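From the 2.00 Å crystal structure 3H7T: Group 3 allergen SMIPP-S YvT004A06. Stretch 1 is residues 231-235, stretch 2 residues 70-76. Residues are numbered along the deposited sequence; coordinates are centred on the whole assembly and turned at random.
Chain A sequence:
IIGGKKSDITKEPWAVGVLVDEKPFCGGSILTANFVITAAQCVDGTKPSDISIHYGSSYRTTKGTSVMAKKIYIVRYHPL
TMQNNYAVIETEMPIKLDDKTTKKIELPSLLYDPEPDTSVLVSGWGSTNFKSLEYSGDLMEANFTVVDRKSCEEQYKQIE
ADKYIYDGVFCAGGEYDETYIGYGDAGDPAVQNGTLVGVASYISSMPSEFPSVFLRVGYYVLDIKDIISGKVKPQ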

ATOM      1  N   LYS A 231      13.715 -17.316   2.761  1.00 36.34           N
ATOM      2  CA  LYS A 231      14.297 -17.836   1.522  1.00 36.44           C
ATOM      3  C   LYS A 231      14.718 -16.742   0.534  1.00 35.64           C
ATOM      4  O   LYS A 231      15.075 -17.031  -0.612  1.00 36.32           O
ATOM      5  CB  LYS A 231      13.334 -18.831   0.863  1.00 36.75           C
ATOM      6  CG  LYS A 231      13.170 -20.126   1.656  1.00 42.35           C
ATOM      7  CD  LYS A 231      12.493 -21.229   0.849  1.00 47.95           C
ATOM      8  CE  LYS A 231      10.978 -21.192   0.994  1.00 52.37           C
ATOM      9  NZ  LYS A 231      10.349 -22.415   0.412  1.00 50.48           N
ATOM     10  N   VAL A 232      14.682 -15.488   0.980  1.00 34.78           N
ATOM     11  CA  VAL A 232      15.068 -14.356   0.142  1.00 33.35           C
ATOM     12  C   VAL A 232      16.046 -13.445   0.883  1.00 33.79           C
ATOM     13  O   VAL A 232      15.777 -13.019   2.009  1.00 33.62           O
ATOM     14  CB  VAL A 232      13.825 -13.541  -0.337  1.00 33.05           C
ATOM     15  CG1 VAL A 232      14.244 -12.316  -1.154  1.00 28.95           C
ATOM     16  CG2 VAL A 232      12.880 -14.414  -1.148  1.00 32.29           C
ATOM     17  N   LYS A 233      17.179 -13.153   0.248  1.00 34.30           N
ATOM     18  CA  LYS A 233      18.144 -12.192   0.786  1.00 34.74           C
ATOM     19  C   LYS A 233      17.549 -10.783   0.881  1.00 35.55           C
ATOM     20  O   LYS A 233      16.814 -10.362  -0.017  1.00 36.62           O
ATOM     21  CB  LYS A 233      19.411 -12.162  -0.072  1.00 34.98           C
ATOM     22  N   PRO A 234      17.848 -10.059   1.979  1.00 35.03           N
ATOM     23  CA  PRO A 234      17.469  -8.650   2.115  1.00 35.41           C
ATOM     24  C   PRO A 234      18.326  -7.733   1.238  1.00 35.52           C
ATOM     25  O   PRO A 234      19.379  -8.150   0.756  1.00 35.32           O
ATOM     26  CB  PRO A 234      17.723  -8.359   3.599  1.00 35.18           C
ATOM     27  CG  PRO A 234      18.781  -9.333   3.993  1.00 36.20           C
ATOM     28  CD  PRO A 234      18.470 -10.580   3.212  1.00 34.49           C
ATOM     29  N   GLN A 235      17.879  -6.492   1.048  1.00 35.54           N
ATOM     30  CA  GLN A 235      18.592  -5.528   0.203  1.00 36.63           C
ATOM     31  C   GLN A 235      19.891  -5.034   0.844  1.00 36.48           C
ATOM     32  O   GLN A 235      20.130  -5.244   2.031  1.00 36.37           O
ATOM     33  CB  GLN A 235      17.687  -4.337  -0.148  1.00 36.88           C
ATOM     34  CG  GLN A 235      18.215  -3.484  -1.292  1.00 40.65           C
ATOM     35  CD  GLN A 235      17.181  -2.523  -1.853  1.00 46.16           C
ATOM     36  OE1 GLN A 235      16.698  -1.623  -1.157  1.00 46.98           O
ATOM     37  NE2 GLN A 235      16.855  -2.693  -3.131  1.00 46.72           N
TER
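Stretch 2 70-76: KKIYIVR

Residues 70-76 meet the C-terminal segment 231-235 of the same chain, which has no regular helix or strand. The strand starts before Lys70 and includes Tyr73, and Val75 and Arg76 lie in a loop or turn. The touching parts, taken end to end, run 107° apart, so the strand crosses the segment instead of pairing along it. The closest pair of CA atoms is Pro234 CA and Tyr73 CA, 4.6 Å apart.

Gln235 covers the most surface. Gln235 N donates a nearly straight hydrogen bond to Ile72 O, at 2.8 Å. The Gln235 side chain has chi1 t, and Gln235 NE2 lies 3.5 Å from Ile74 CG1.

Tyr73 has chi1 m, and its ring comes nearer the segment than its CB direction suggests. Pro234 CB lies over one face of the Tyr73 ring, 4.2 Å from its centroid, in a CH-pi contact. Val232 O sits at the ring edge, 3.1 Å from Tyr73 CE1. Pro234 CB also packs 4.0 Å from Lys71 CB.

The CA-to-CB bond of Val232 points toward residues 70-76, and Val232 CG1 lies 4.4 Å from Val75 CG2. One water joins the backbones, its O accepting from Ile74 N at 3.0 Å and donating to Lys233 O at 2.6 Å.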

ATOM      1  N   LYS A  70      14.558  -3.693  10.674  1.00 34.05           N
ATOM      2  CA  LYS A  70      15.784  -4.482  10.747  1.00 34.44           C
ATOM      3  C   LYS A  70      16.292  -4.824   9.346  1.00 33.99           C
ATOM      4  O   LYS A  70      17.455  -4.574   9.030  1.00 34.33           O
ATOM      5  CB  LYS A  70      15.546  -5.758  11.558  1.00 35.28           C
ATOM      6  CG  LYS A  70      16.793  -6.598  11.803  1.00 36.92           C
ATOM      7  CD  LYS A  70      16.587  -7.575  12.952  1.00 42.09           C
ATOM      8  CE  LYS A  70      15.688  -8.735  12.557  1.00 44.72           C
ATOM      9  NZ  LYS A  70      15.437  -9.648  13.706  1.00 48.87           N
ATOM     10  N   LYS A  71      15.419  -5.404   8.523  1.00 33.25           N
ATOM     11  CA  LYS A  71      15.759  -5.785   7.152  1.00 33.21           C
ATOM     12  C   LYS A  71      14.673  -5.350   6.165  1.00 33.08           C
ATOM     13  O   LYS A  71      13.489  -5.305   6.506  1.00 32.65           O
ATOM     14  CB  LYS A  71      15.961  -7.301   7.046  1.00 33.71           C
ATOM     15  CG  LYS A  71      17.101  -7.859   7.894  1.00 34.17           C
ATOM     16  CD  LYS A  71      16.928  -9.350   8.096  1.00 36.23           C
ATOM     17  CE  LYS A  71      17.755  -9.871   9.263  1.00 39.90           C
ATOM     18  NZ  LYS A  71      17.418 -11.290   9.577  1.00 39.90           N
ATOM     19  N   ILE A  72      15.098  -5.039   4.942  1.00 32.80           N
ATOM     20  CA  ILE A  72      14.204  -4.648   3.863  1.00 32.08           C
ATOM     21  C   ILE A  72      14.339  -5.662   2.724  1.00 31.42           C
ATOM     22  O   ILE A  72      15.445  -5.925   2.253  1.00 32.05           O
ATOM     23  CB  ILE A  72      14.541  -3.235   3.313  1.00 31.77           C
ATOM     24  CG1 ILE A  72      14.569  -2.170   4.429  1.00 34.28           C
ATOM     25  CG2 ILE A  72      13.586  -2.840   2.181  1.00 31.43           C
ATOM     26  CD1 ILE A  72      13.310  -2.082   5.284  1.00 34.46           C
ATOM     27  N   TYR A  73      13.214  -6.213   2.283  1.00 30.12           N
ATOM     28  CA  TYR A  73      13.208  -7.181   1.186  1.00 29.91           C
ATOM     29  C   TYR A  73      12.529  -6.587  -0.029  1.00 29.79           C
ATOM     30  O   TYR A  73      11.350  -6.228   0.025  1.00 29.60           O
ATOM     31  CB  TYR A  73      12.509  -8.473   1.609  1.00 28.96           C
ATOM     32  CG  TYR A  73      13.137  -9.104   2.821  1.00 31.06           C
ATOM     33  CD1 TYR A  73      14.098 -10.110   2.688  1.00 28.87           C
ATOM     34  CD2 TYR A  73      12.787  -8.687   4.107  1.00 28.01           C
ATOM     35  CE1 TYR A  73      14.686 -10.688   3.807  1.00 29.66           C
ATOM     36  CE2 TYR A  73      13.368  -9.260   5.227  1.00 30.62           C
ATOM     37  CZ  TYR A  73      14.316 -10.260   5.070  1.00 33.36           C
ATOM     38  OH  TYR A  73      14.896 -10.824   6.182  1.00 35.60           O
ATOM     39  N   ILE A  74      13.298  -6.466  -1.110  1.00 29.54           N
ATOM     40  CA  ILE A  74      12.812  -5.997  -2.403  1.00 29.96           C
ATOM     41  C   ILE A  74      13.024  -7.132  -3.410  1.00 29.75           C
ATOM     42  O   ILE A  74      14.102  -7.732  -3.452  1.00 29.03           O
ATOM     43  CB  ILE A  74      13.601  -4.755  -2.889  1.00 30.43           C
ATOM     44  CG1 ILE A  74      13.733  -3.692  -1.781  1.00 33.78           C
ATOM     45  CG2 ILE A  74      13.005  -4.197  -4.185  1.00 29.89           C
ATOM     46  CD1 ILE A  74      12.746  -2.526  -1.855  1.00 32.89           C
ATOM     47  N   VAL A  75      12.003  -7.430  -4.211  1.00 28.94           N
ATOM     48  CA  VAL A  75      12.108  -8.493  -5.223  1.00 28.04           C
ATOM     49  C   VAL A  75      11.919  -7.951  -6.643  1.00 27.77           C
ATOM     50  O   VAL A  75      10.812  -7.968  -7.190  1.00 29.02           O
ATOM     51  CB  VAL A  75      11.129  -9.672  -4.945  1.00 27.97           C
ATOM     52  CG1 VAL A  75      11.430 -10.867  -5.870  1.00 24.95           C
ATOM     53  CG2 VAL A  75      11.196 -10.100  -3.486  1.00 27.01           C
ATOM     54  N   ARG A  76      13.018  -7.464  -7.219  1.00 27.04           N
ATOM     55  CA  ARG A  76      13.080  -6.998  -8.615  1.00 25.70           C
ATOM     56  C   ARG A  76      12.202  -5.775  -8.931  1.00 24.98           C
ATOM     57  O   ARG A  76      11.599  -5.686 -10.006  1.00 23.65           O
ATOM     58  CB  ARG A  76      12.817  -8.155  -9.601  1.00 26.11           C
ATOM     59  CG  ARG A  76      13.733  -9.384  -9.397  1.00 24.35           C
ATOM     60  CD  ARG A  76      15.215  -9.002  -9.518  1.00 21.51           C
ATOM     61  NE  ARG A  76      15.513  -8.411 -10.823  1.00 25.36           N
ATOM     62  CZ  ARG A  76      16.590  -7.678 -11.094  1.00 29.92           C
ATOM     63  NH1 ARG A  76      16.766  -7.184 -12.315  1.00 29.44           N
ATOM     64  NH2 ARG A  76      17.492  -7.433 -10.149  1.00 33.06           N
TER
HETATM   65  O   HOH W   1      17.767  -4.986   4.425  1.00 45.04           O
HETATM   66  O   HOH W   2      15.725  -8.263  -1.058  1.00 29.79           O